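Local atomic coordinates of carbohydrate kinase, FGGY (Novosphingobium aromaticivorans, PDB entry 3H6E), a protein that probably acts as a kinase of the FGGY carbohydrate kinase family, transferring phosphate to a sugar or related substrate. Residues A[106-111]-A[129-134]; A[164-169]-A[196-201]; A[238-243]-A[425-430]; A[264-269]-A[291-296]. All coordinates share one frame; numbering follows the deposited sequence.

In the fold
The four contacts run from a partly buried periphery to the buried middle of an actin-like kinase fold. Contacts 1 and 2 both lie in the N-terminal FGGY family region, yet differ in chemistry: contact 1 packs aromatic rings between two helices, whereas contact 2 joins a two-strand parallel pair through backbone and serine hydrogen bonds. Contacts 3 and 4 are both buried and touch each other, Leu238 on helix 233-241 lying against Met264 and Leu266 of strand 261-266. Contact 3 is close apolar packing around a glycine; contact 4 combines antiparallel strand pairing with proline packing and an arginine grip. Both segments of contact 4 fall within the long span of chain separating the two segments of contact 3.

Contact 1. Residues A[106-111]-A[129-134]; sequences ADYRSQ and IGSQLW
Tyr108, near the end of helix 102-109, lies across the first turns of helix 129-139, meeting neighbours at almost every side-chain atom. The helix backbone puts CB over the face of the Trp134 indole, 3.5 Å from the centroid of the five-membered ring and almost on its normal, a CH-pi contact; with CG anti to the backbone N (chi1 176°), the phenol ring runs on from there to Ser131 and Gly130. One step out, Tyr108 CD1 comes within 3.5 Å of Trp134 CE3, and the two rings cross obliquely with their planes 50° apart. The other limb of the phenol ring belongs to Ser131: CE2 is 3.2 Å from its OG, while Ser131 CA sits over the ring face, 4.0 Å from the centroid, as a second CH-pi donor. At the tip, Tyr108 OH lies 3.2 Å from Gly130 CA, so close that a CB on this glycine would collide with it; the hydroxyl is fixed by a hydrogen bond to Asp176, and Met188 of helix 187-191 touches Tyr108. A water joins the helices beside the ring, accepting from Arg109 NE at 2.9 Å and hydrogen-bonded to Ser131 OG at 2.7 Å. Gln111 reaches tip to tip toward the six-membered ring of Trp134, while Asp107 CB passes near Trp134 NE1. An alanine in place of Trp134 would remove the surface on which Tyr108 CB and CD1 rest and would probably loosen the junction of the two helices. This is aromatic helix-helix packing within the N-terminal FGGY family region.

Contact 2. Residues A[164-169]-A[196-201]; sequences AVSEVT and ARFAPI
Residues 164-166 and 198-201 run 70° apart and come together in one parallel beta bridge, Ser166 with Ile201 (CA to CA 4.5 Å), on the short, weakly bonded strand 166-167. One half of the bridge is Ser166 N donating to Pro200 O at 3.0 Å in a nearly straight bond (171° at the hydrogen), arriving from above the carbonyl plane; the other is the backbone bond between Ser166 and Val202. On that side, Ile201 CA also points its hydrogen at Ser166 O. The serine side chain adds a further grip. Its OG stands beside the backbone N, anti to the carbonyl carbon (chi1 -67°), and so donates to Ala199 O at 2.9 Å; consecutive carbonyls of one segment are thus held by two donors of one residue. The same OG lies in the plane of the Phe198 ring, 3.6 Å from CD1 at its edge. Ala199 CB presses against the backbone at Val165 N (3.4 Å) and meets Ala164 CB at 3.9 Å, while Ile201 CG1 packs on Ser166 CB. Replacing Ser166 by an alanine would delete the bond to Ala199 O and would probably leave the approach to the bridge held less firmly. Just beyond, Glu167 is the N-cap of helix 168-171, its OE1 accepting from Thr169 OG1 at 2.5 Å and from Thr169 N at 2.8 Å. Around this pair, strand 148-151 binds Ala199 through Leu149, Trp158 of helix 152-159 touches Ala164, and Trp178 of strand 178-179 packs on Ile201.

Contact 3. Residues A[238-243]-A[425-430]; sequences LLAARG and VSFGAL
Gly428 packs against the last turns of helix 233-241 in this actin-like (ASKHA) ATPase fold, bringing together chain from the N-terminal and C-terminal FGGY family regions. Its CA is 4.1 Å from Ala240 CA, a close spacing; a CB on the glycine would point at the helix and stand 3.5 Å from both Ala240 N and Leu239 CB. Two apolar groups flank this close approach. Leu239 lays its CD1 against the glycine carbonyl, 3.4 Å from Gly428 O, with its CB also beside that oxygen. Ala240 CB meets the edge of the Phe427 ring, near its plane and 4.0 Å from CD2; the phenylalanine swings its ring there with CG anti to the backbone N (chi1 167°). Farther out, Arg431 hydrogen-bonds to Leu239 O and Arg438 to Gly243 O, so two arginines tie residues 239-243 to chain beyond residues 425-430. Residues 425-430 rest in turn on strand 9-13, where Val10 touches Ser426, Ala429 and Leu430. Gly243 N donates to Ala240 O at 2.6 Å, and a CB on Gly243 would clash with that same oxygen at 2.8 Å.

Contact 4. Residues A[264-269]-A[291-296]; sequences MRLPAT and RPVPSA
Pro267 O is the best-held acceptor here, gripped by two donors of a single guanidinium: Arg291 NH1 at 3.1 Å and Arg291 NH2 at 3.2 Å. This clasp lies just past the end of strand 261-266, which pairs antiparallel with strand 292-298 in the mixed sheet of the C-terminal FGGY family region. The oxygen lies in the guanidinium plane and is taken end-on, a geometry that probably polarises the carbonyl, and the arginine chain reaches it by bending at chi3 (17°). Arg291 NE is engaged separately, in a salt bridge with Asp287. Arg265 N donates to Pro294 O at 2.9 Å, almost straight (176°) and nearly along the C=O axis; the long Arg265 side chain leads away to a salt bridge with Glu251. Next along, Met264, modelled as selenomethionine, and Ser295 form a non-hydrogen-bonded pair. The rest of the interface is largely apolar: Pro267 CG and Pro294 CD meet tip to tip at 3.5 Å, and Val293 CG1, anti to its backbone N, lies 4.0 Å from Met264 CB and 3.4 Å from Arg265 O. Leu238 of helix 233-241 covers Met264 and Leu266. Ser295 turns its hydroxyl back along its own strand, OG donating to Val293 O at 2.8 Å.

Contact 1. Residues A[106-111]-A[129-134]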
loop_
_atom_site.group_PDB
_atom_site.type_symbol
_atom_site.label_atom_id
_atom_site.label_comp_id
_atom_site.label_asym_id
_atom_site.label_seq_id
_atom_site.Cartn_x
_atom_site.Cartn_y
_atom_site.Cartn_z
ATOM N N ALA A 106 19.621 16.172 4.717
ATOM C CA ALA A 106 20.950 15.670 4.375
ATOM C C ALA A 106 21.646 15.114 5.610
ATOM O O ALA A 106 22.251 14.041 5.565
ATOM C CB ALA A 106 21.788 16.768 3.740
ATOM N N ASP A 107 21.551 15.853 6.711
ATOM C CA ASP A 107 22.080 15.396 7.989
ATOM C C ASP A 107 21.503 14.030 8.334
ATOM O O ASP A 107 22.226 13.125 8.752
ATOM C CB ASP A 107 21.750 16.393 9.103
ATOM C CG ASP A 107 22.507 17.698 8.962
ATOM O OD1 ASP A 107 22.933 18.017 7.830
ATOM O OD2 ASP A 107 22.675 18.404 9.981
ATOM N N TYR A 108 20.193 13.890 8.161
ATOM C CA TYR A 108 19.531 12.622 8.423
ATOM C C TYR A 108 19.977 11.559 7.426
ATOM O O TYR A 108 20.342 10.450 7.809
ATOM C CB TYR A 108 18.012 12.779 8.381
ATOM C CG TYR A 108 17.287 11.466 8.553
ATOM C CD1 TYR A 108 17.338 10.780 9.761
ATOM C CD2 TYR A 108 16.557 10.906 7.509
ATOM C CE1 TYR A 108 16.682 9.575 9.929
ATOM C CE2 TYR A 108 15.895 9.702 7.667
ATOM C CZ TYR A 108 15.964 9.040 8.879
ATOM O OH TYR A 108 15.312 7.840 9.045
ATOM N N ARG A 109 19.954 11.913 6.146
ATOM C CA ARG A 109 20.295 10.974 5.080
ATOM C C ARG A 109 21.642 10.284 5.285
ATOM O O ARG A 109 21.816 9.130 4.895
ATOM C CB ARG A 109 20.290 11.682 3.722
ATOM C CG ARG A 109 18.917 11.872 3.133
ATOM C CD ARG A 109 18.328 10.558 2.685
ATOM N NE ARG A 109 16.922 10.695 2.322
ATOM C CZ ARG A 109 16.495 11.200 1.170
ATOM N NH1 ARG A 109 17.370 11.623 0.270
ATOM N NH2 ARG A 109 15.192 11.284 0.923
ATOM N N SER A 110 22.594 10.991 5.890
ATOM C CA SER A 110 23.965 10.486 5.990
ATOM C C SER A 110 24.186 9.619 7.222
ATOM O O SER A 110 25.297 9.152 7.470
ATOM C CB SER A 110 24.983 11.638 5.952
ATOM O OG SER A 110 24.738 12.584 6.983
ATOM N N GLN A 111 23.124 9.390 7.982
ATOM C CA GLN A 111 23.227 8.638 9.227
ATOM C C GLN A 111 22.265 7.435 9.258
ATOM O O GLN A 111 22.182 6.710 10.250
ATOM C CB GLN A 111 23.039 9.591 10.419
ATOM C CG GLN A 111 22.474 8.986 11.677
ATOM C CD GLN A 111 20.965 8.927 11.648
ATOM O OE1 GLN A 111 20.343 9.149 10.607
ATOM N NE2 GLN A 111 20.365 8.631 12.790
ATOM N N ILE A 129 9.356 7.688 8.045
ATOM C CA ILE A 129 8.989 8.214 9.355
ATOM C C ILE A 129 10.215 8.758 10.097
ATOM O O ILE A 129 10.135 9.779 10.786
ATOM C CB ILE A 129 8.237 7.174 10.202
ATOM C CG1 ILE A 129 6.775 7.087 9.744
ATOM C CG2 ILE A 129 8.305 7.539 11.675
ATOM C CD1 ILE A 129 6.016 5.880 10.289
ATOM N N GLY A 130 11.350 8.087 9.932
ATOM C CA GLY A 130 12.599 8.533 10.527
ATOM C C GLY A 130 12.916 9.990 10.227
ATOM O O GLY A 130 13.347 10.734 11.110
ATOM N N SER A 131 12.702 10.401 8.981
ATOM C CA SER A 131 12.927 11.789 8.585
ATOM C C SER A 131 12.094 12.757 9.417
ATOM O O SER A 131 12.578 13.807 9.833
ATOM C CB SER A 131 12.616 11.982 7.101
ATOM O OG SER A 131 13.424 11.144 6.298
ATOM N N GLN A 132 10.833 12.403 9.649
ATOM C CA GLN A 132 9.951 13.221 10.472
ATOM C C GLN A 132 10.489 13.312 11.893
ATOM O O GLN A 132 10.639 14.403 12.438
ATOM C CB GLN A 132 8.543 12.629 10.499
ATOM C CG GLN A 132 7.889 12.480 9.147
ATOM C CD GLN A 132 6.436 12.090 9.263
ATOM O OE1 GLN A 132 5.918 11.328 8.448
ATOM N NE2 GLN A 132 5.769 12.604 10.288
ATOM N N LEU A 133 10.768 12.153 12.484
ATOM C CA LEU A 133 11.351 12.069 13.818
ATOM C C LEU A 133 12.617 12.909 13.916
ATOM O O LEU A 133 12.769 13.708 14.839
ATOM C CB LEU A 133 11.659 10.612 14.179
ATOM C CG LEU A 133 10.610 9.861 15.003
ATOM C CD1 LEU A 133 9.231 10.470 14.837
ATOM C CD2 LEU A 133 10.599 8.368 14.672
ATOM N N TRP A 134 13.522 12.728 12.956
ATOM C CA TRP A 134 14.772 13.480 12.926
ATOM C C TRP A 134 14.503 14.973 13.057
ATOM O O TRP A 134 15.060 15.646 13.921
ATOM C CB TRP A 134 15.519 13.207 11.621
ATOM C CG TRP A 134 16.865 13.857 11.545
ATOM C CD1 TRP A 134 17.166 15.057 10.961
ATOM C CD2 TRP A 134 18.096 13.344 12.065
ATOM N NE1 TRP A 134 18.505 15.319 11.088
ATOM C CE2 TRP A 134 19.100 14.285 11.764
ATOM C CE3 TRP A 134 18.448 12.181 12.759
ATOM C CZ2 TRP A 134 20.434 14.097 12.131
ATOM C CZ3 TRP A 134 19.771 11.996 13.119
ATOM C CH2 TRP A 134 20.749 12.948 12.805
HETATM O O HOH W 1 15.010 10.018 4.426
#

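Contact 2. Residues A[164-169]-A[196-201]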
loop_
_atom_site.group_PDB
_atom_site.type_symbol
_atom_site.label_atom_id
_atom_site.label_comp_id
_atom_site.label_asym_id
_atom_site.label_seq_id
_atom_site.Cartn_x
_atom_site.Cartn_y
_atom_site.Cartn_z
ATOM N N ALA A 164 -1.918 2.801 24.558
ATOM C CA ALA A 164 -1.002 2.995 23.449
ATOM C C ALA A 164 -0.333 1.679 23.073
ATOM O O ALA A 164 0.127 0.929 23.940
ATOM C CB ALA A 164 0.048 4.037 23.807
ATOM N N VAL A 165 -0.269 1.414 21.773
ATOM C CA VAL A 165 0.351 0.204 21.254
ATOM C C VAL A 165 0.943 0.482 19.873
ATOM O O VAL A 165 0.572 1.454 19.220
ATOM C CB VAL A 165 -0.676 -0.952 21.183
ATOM C CG1 VAL A 165 -0.312 -1.946 20.096
ATOM C CG2 VAL A 165 -0.800 -1.645 22.539
ATOM N N SER A 166 1.884 -0.349 19.442
ATOM C CA SER A 166 2.389 -0.267 18.076
ATOM C C SER A 166 2.052 -1.539 17.310
ATOM O O SER A 166 1.788 -2.580 17.907
ATOM C CB SER A 166 3.901 -0.029 18.068
ATOM O OG SER A 166 4.215 1.252 18.583
ATOM N N GLU A 167 2.057 -1.447 15.985
ATOM C CA GLU A 167 1.828 -2.618 15.144
ATOM C C GLU A 167 2.887 -2.688 14.042
ATOM O O GLU A 167 3.336 -1.659 13.532
ATOM C CB GLU A 167 0.409 -2.605 14.566
ATOM C CG GLU A 167 -0.064 -3.950 14.042
ATOM C CD GLU A 167 0.463 -4.244 12.651
ATOM O OE1 GLU A 167 0.690 -3.280 11.889
ATOM O OE2 GLU A 167 0.649 -5.436 12.320
ATOM N N VAL A 168 3.280 -3.903 13.675
ATOM C CA VAL A 168 4.467 -4.105 12.847
ATOM C C VAL A 168 4.370 -3.608 11.394
ATOM O O VAL A 168 5.362 -3.132 10.843
ATOM C CB VAL A 168 4.926 -5.584 12.872
ATOM C CG1 VAL A 168 4.057 -6.433 11.973
ATOM C CG2 VAL A 168 6.380 -5.691 12.455
ATOM N N THR A 169 3.191 -3.707 10.778
ATOM C CA THR A 169 3.047 -3.387 9.353
ATOM C C THR A 169 3.242 -1.909 9.024
ATOM O O THR A 169 3.698 -1.576 7.933
ATOM C CB THR A 169 1.693 -3.861 8.769
ATOM O OG1 THR A 169 0.617 -3.108 9.347
ATOM C CG2 THR A 169 1.485 -5.342 9.034
ATOM N N ALA A 196 13.078 3.099 21.960
ATOM C CA ALA A 196 12.657 3.070 23.356
ATOM C C ALA A 196 11.410 3.917 23.604
ATOM O O ALA A 196 10.725 3.745 24.614
ATOM C CB ALA A 196 13.798 3.522 24.261
ATOM N N ARG A 197 11.120 4.833 22.684
ATOM C CA ARG A 197 9.967 5.717 22.824
ATOM C C ARG A 197 8.661 5.081 22.339
ATOM O O ARG A 197 7.577 5.557 22.677
ATOM C CB ARG A 197 10.194 7.020 22.061
ATOM C CG ARG A 197 11.425 7.805 22.476
ATOM C CD ARG A 197 11.570 9.028 21.580
ATOM N NE ARG A 197 12.799 9.775 21.819
ATOM C CZ ARG A 197 13.182 10.822 21.093
ATOM N NH1 ARG A 197 12.432 11.239 20.078
ATOM N NH2 ARG A 197 14.315 11.451 21.376
ATOM N N PHE A 198 8.764 4.019 21.548
ATOM C CA PHE A 198 7.583 3.390 20.953
ATOM C C PHE A 198 6.723 2.576 21.924
ATOM O O PHE A 198 7.232 1.864 22.792
ATOM C CB PHE A 198 7.981 2.524 19.751
ATOM C CG PHE A 198 8.064 3.288 18.461
ATOM C CD1 PHE A 198 6.966 3.373 17.621
ATOM C CD2 PHE A 198 9.236 3.931 18.092
ATOM C CE1 PHE A 198 7.035 4.077 16.437
ATOM C CE2 PHE A 198 9.311 4.639 16.907
ATOM C CZ PHE A 198 8.204 4.713 16.078
ATOM N N ALA A 199 5.409 2.691 21.760
ATOM C CA ALA A 199 4.468 1.866 22.502
ATOM C C ALA A 199 4.725 0.391 22.206
ATOM O O ALA A 199 5.111 0.042 21.090
ATOM C CB ALA A 199 3.052 2.239 22.135
ATOM N N PRO A 200 4.519 -0.478 23.208
ATOM C CA PRO A 200 4.811 -1.908 23.056
ATOM C C PRO A 200 4.174 -2.483 21.800
ATOM O O PRO A 200 3.001 -2.226 21.530
ATOM C CB PRO A 200 4.182 -2.527 24.306
ATOM C CG PRO A 200 4.232 -1.433 25.317
ATOM C CD PRO A 200 3.999 -0.160 24.549
ATOM N N ILE A 201 4.950 -3.239 21.034
ATOM C CA ILE A 201 4.450 -3.838 19.802
ATOM C C ILE A 201 3.449 -4.956 20.074
ATOM O O ILE A 201 3.673 -5.824 20.922
ATOM C CB ILE A 201 5.594 -4.372 18.919
ATOM C CG1 ILE A 201 6.323 -3.208 18.239
ATOM C CG2 ILE A 201 5.051 -5.344 17.882
ATOM C CD1 ILE A 201 7.547 -3.621 17.447
#

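Contact 3. Residues A[238-243]-A[425-430]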
loop_
_atom_site.group_PDB
_atom_site.type_symbol
_atom_site.label_atom_id
_atom_site.label_comp_id
_atom_site.label_asym_id
_atom_site.label_seq_id
_atom_site.Cartn_x
_atom_site.Cartn_y
_atom_site.Cartn_z
ATOM N N LEU A 238 -4.023 -6.986 1.522
ATOM C CA LEU A 238 -3.338 -8.273 1.546
ATOM C C LEU A 238 -4.160 -9.301 2.313
ATOM O O LEU A 238 -4.360 -10.428 1.843
ATOM C CB LEU A 238 -1.939 -8.138 2.146
ATOM C CG LEU A 238 -0.946 -7.374 1.274
ATOM C CD1 LEU A 238 0.452 -7.431 1.882
ATOM C CD2 LEU A 238 -0.944 -7.922 -0.152
ATOM N N LEU A 239 -4.637 -8.904 3.492
ATOM C CA LEU A 239 -5.592 -9.713 4.243
ATOM C C LEU A 239 -6.727 -10.153 3.339
ATOM O O LEU A 239 -7.046 -11.336 3.255
ATOM C CB LEU A 239 -6.166 -8.920 5.413
ATOM C CG LEU A 239 -5.426 -9.035 6.740
ATOM C CD1 LEU A 239 -6.158 -8.239 7.811
ATOM C CD2 LEU A 239 -5.295 -10.491 7.139
ATOM N N ALA A 240 -7.339 -9.184 2.666
ATOM C CA ALA A 240 -8.427 -9.466 1.738
ATOM C C ALA A 240 -8.021 -10.522 0.712
ATOM O O ALA A 240 -8.638 -11.585 0.618
ATOM C CB ALA A 240 -8.873 -8.194 1.045
ATOM N N ALA A 241 -6.978 -10.223 -0.053
ATOM C CA ALA A 241 -6.483 -11.138 -1.072
ATOM C C ALA A 241 -6.293 -12.550 -0.518
ATOM O O ALA A 241 -6.608 -13.534 -1.187
ATOM C CB ALA A 241 -5.185 -10.617 -1.659
ATOM N N ARG A 242 -5.786 -12.645 0.707
ATOM C CA ARG A 242 -5.552 -13.943 1.330
ATOM C C ARG A 242 -6.858 -14.630 1.724
ATOM O O ARG A 242 -6.862 -15.790 2.132
ATOM C CB ARG A 242 -4.625 -13.807 2.543
ATOM C CG ARG A 242 -3.214 -13.353 2.190
ATOM C CD ARG A 242 -2.219 -13.720 3.269
ATOM N NE ARG A 242 -2.434 -12.973 4.502
ATOM C CZ ARG A 242 -1.797 -11.847 4.820
ATOM N NH1 ARG A 242 -0.901 -11.329 3.990
ATOM N NH2 ARG A 242 -2.057 -11.236 5.966
ATOM N N GLY A 243 -7.964 -13.902 1.605
ATOM C CA GLY A 243 -9.281 -14.463 1.846
ATOM C C GLY A 243 -9.725 -15.360 0.704
ATOM O O GLY A 243 -10.445 -16.336 0.915
ATOM N N VAL A 425 -12.670 -1.216 0.003
ATOM C CA VAL A 425 -11.263 -1.185 0.376
ATOM C C VAL A 425 -11.018 -1.632 1.822
ATOM O O VAL A 425 -9.914 -2.063 2.164
ATOM C CB VAL A 425 -10.669 0.224 0.156
ATOM C CG1 VAL A 425 -11.015 1.141 1.322
ATOM C CG2 VAL A 425 -9.166 0.144 -0.042
ATOM N N SER A 426 -12.049 -1.550 2.659
ATOM C CA SER A 426 -11.901 -1.813 4.094
ATOM C C SER A 426 -12.198 -3.257 4.522
ATOM O O SER A 426 -12.079 -3.592 5.704
ATOM C CB SER A 426 -12.774 -0.847 4.911
ATOM O OG SER A 426 -12.337 0.498 4.780
ATOM N N PHE A 427 -12.576 -4.111 3.576
ATOM C CA PHE A 427 -12.968 -5.474 3.929
ATOM C C PHE A 427 -11.885 -6.228 4.692
ATOM O O PHE A 427 -12.164 -6.864 5.710
ATOM C CB PHE A 427 -13.377 -6.288 2.699
ATOM C CG PHE A 427 -13.479 -7.765 2.972
ATOM C CD1 PHE A 427 -14.490 -8.264 3.776
ATOM C CD2 PHE A 427 -12.550 -8.649 2.446
ATOM C CE1 PHE A 427 -14.583 -9.616 4.042
ATOM C CE2 PHE A 427 -12.637 -10.004 2.706
ATOM C CZ PHE A 427 -13.658 -10.488 3.506
ATOM N N GLY A 428 -10.656 -6.159 4.189
ATOM C CA GLY A 428 -9.552 -6.926 4.737
ATOM C C GLY A 428 -9.563 -7.089 6.242
ATOM O O GLY A 428 -9.366 -8.187 6.753
ATOM N N ALA A 429 -9.793 -5.992 6.955
ATOM C CA ALA A 429 -9.737 -5.991 8.414
ATOM C C ALA A 429 -10.654 -7.027 9.068
ATOM O O ALA A 429 -10.325 -7.577 10.115
ATOM C CB ALA A 429 -10.036 -4.602 8.948
ATOM N N LEU A 430 -11.808 -7.286 8.463
ATOM C CA LEU A 430 -12.722 -8.298 8.984
ATOM C C LEU A 430 -12.013 -9.629 9.206
ATOM O O LEU A 430 -12.275 -10.331 10.184
ATOM C CB LEU A 430 -13.899 -8.499 8.030
ATOM C CG LEU A 430 -15.139 -7.627 8.241
ATOM C CD1 LEU A 430 -14.785 -6.154 8.337
ATOM C CD2 LEU A 430 -16.142 -7.873 7.127
#

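Contact 4. Residues A[264-269]-A[291-296]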
loop_
_atom_site.group_PDB
_atom_site.type_symbol
_atom_site.label_atom_id
_atom_site.label_comp_id
_atom_site.label_asym_id
_atom_site.label_seq_id
_atom_site.Cartn_x
_atom_site.Cartn_y
_atom_site.Cartn_z
HETATM N N MSE A 264 3.606 -6.806 -4.353
HETATM C CA MSE A 264 3.869 -7.223 -2.984
HETATM C C MSE A 264 3.750 -8.734 -2.875
HETATM O O MSE A 264 2.661 -9.296 -3.009
HETATM C CB MSE A 264 2.897 -6.542 -2.031
HETATM C CG MSE A 264 2.915 -5.022 -2.134
HETATM SE SE MSE A 264 1.553 -4.185 -1.019
HETATM C CE MSE A 264 2.278 -4.632 0.736
ATOM N N ARG A 265 4.879 -9.392 -2.639
ATOM C CA ARG A 265 4.910 -10.846 -2.602
ATOM C C ARG A 265 4.740 -11.404 -1.193
ATOM O O ARG A 265 5.276 -10.865 -0.227
ATOM C CB ARG A 265 6.213 -11.368 -3.211
ATOM C CG ARG A 265 6.455 -12.841 -2.957
ATOM C CD ARG A 265 7.801 -13.285 -3.483
ATOM N NE ARG A 265 8.060 -14.678 -3.139
ATOM C CZ ARG A 265 9.230 -15.290 -3.287
ATOM N NH1 ARG A 265 10.270 -14.637 -3.776
ATOM N NH2 ARG A 265 9.354 -16.560 -2.938
ATOM N N LEU A 266 3.989 -12.493 -1.089
ATOM C CA LEU A 266 3.820 -13.206 0.170
ATOM C C LEU A 266 4.548 -14.537 0.070
ATOM O O LEU A 266 3.949 -15.552 -0.287
ATOM C CB LEU A 266 2.338 -13.441 0.453
ATOM C CG LEU A 266 1.453 -12.197 0.346
ATOM C CD1 LEU A 266 -0.028 -12.558 0.261
ATOM C CD2 LEU A 266 1.724 -11.252 1.506
ATOM N N PRO A 267 5.851 -14.536 0.378
ATOM C CA PRO A 267 6.682 -15.729 0.181
ATOM C C PRO A 267 6.225 -16.915 1.034
ATOM O O PRO A 267 5.801 -16.737 2.174
ATOM C CB PRO A 267 8.079 -15.263 0.617
ATOM C CG PRO A 267 8.023 -13.759 0.584
ATOM C CD PRO A 267 6.617 -13.419 0.954
ATOM N N ALA A 268 6.302 -18.113 0.467
ATOM C CA ALA A 268 5.990 -19.330 1.202
ATOM C C ALA A 268 7.277 -19.899 1.780
ATOM O O ALA A 268 7.258 -20.766 2.656
ATOM C CB ALA A 268 5.314 -20.345 0.293
ATOM N N THR A 269 8.398 -19.402 1.267
ATOM C CA THR A 269 9.713 -19.764 1.777
ATOM C C THR A 269 10.433 -18.522 2.299
ATOM O O THR A 269 10.056 -17.396 1.975
ATOM C CB THR A 269 10.576 -20.415 0.681
ATOM O OG1 THR A 269 10.675 -19.529 -0.442
ATOM C CG2 THR A 269 9.959 -21.730 0.233
ATOM N N ARG A 291 6.329 -11.172 9.024
ATOM C CA ARG A 291 7.100 -11.792 7.948
ATOM C C ARG A 291 7.370 -10.809 6.811
ATOM O O ARG A 291 6.473 -10.082 6.379
ATOM C CB ARG A 291 6.370 -13.029 7.411
ATOM C CG ARG A 291 6.667 -14.323 8.167
ATOM C CD ARG A 291 5.586 -15.380 7.917
ATOM N NE ARG A 291 4.771 -15.079 6.736
ATOM C CZ ARG A 291 5.055 -15.474 5.496
ATOM N NH1 ARG A 291 6.141 -16.197 5.251
ATOM N NH2 ARG A 291 4.247 -15.140 4.494
ATOM N N PRO A 292 8.613 -10.781 6.318
ATOM C CA PRO A 292 8.978 -9.857 5.237
ATOM C C PRO A 292 8.102 -9.997 3.990
ATOM O O PRO A 292 7.769 -11.102 3.560
ATOM C CB PRO A 292 10.429 -10.241 4.925
ATOM C CG PRO A 292 10.943 -10.810 6.203
ATOM C CD PRO A 292 9.776 -11.532 6.821
ATOM N N VAL A 293 7.736 -8.852 3.425
ATOM C CA VAL A 293 6.930 -8.784 2.217
ATOM C C VAL A 293 7.727 -8.091 1.122
ATOM O O VAL A 293 7.654 -6.869 0.974
ATOM C CB VAL A 293 5.638 -7.996 2.466
ATOM C CG1 VAL A 293 4.877 -7.772 1.161
ATOM C CG2 VAL A 293 4.775 -8.702 3.502
ATOM N N PRO A 294 8.507 -8.870 0.360
ATOM C CA PRO A 294 9.328 -8.309 -0.716
ATOM C C PRO A 294 8.470 -7.529 -1.704
ATOM O O PRO A 294 7.413 -8.008 -2.116
ATOM C CB PRO A 294 9.923 -9.552 -1.384
ATOM C CG PRO A 294 9.944 -10.578 -0.307
ATOM C CD PRO A 294 8.715 -10.316 0.520
ATOM N N SER A 295 8.926 -6.334 -2.073
ATOM C CA SER A 295 8.138 -5.446 -2.916
ATOM C C SER A 295 8.962 -4.805 -4.026
ATOM O O SER A 295 10.149 -4.546 -3.860
ATOM C CB SER A 295 7.494 -4.352 -2.064
ATOM O OG SER A 295 6.914 -4.905 -0.893
ATOM N N ALA A 296 8.315 -4.550 -5.157
ATOM C CA ALA A 296 8.937 -3.826 -6.257
ATOM C C ALA A 296 7.880 -2.974 -6.935
ATOM O O ALA A 296 6.804 -3.470 -7.267
ATOM C CB ALA A 296 9.552 -4.789 -7.249
#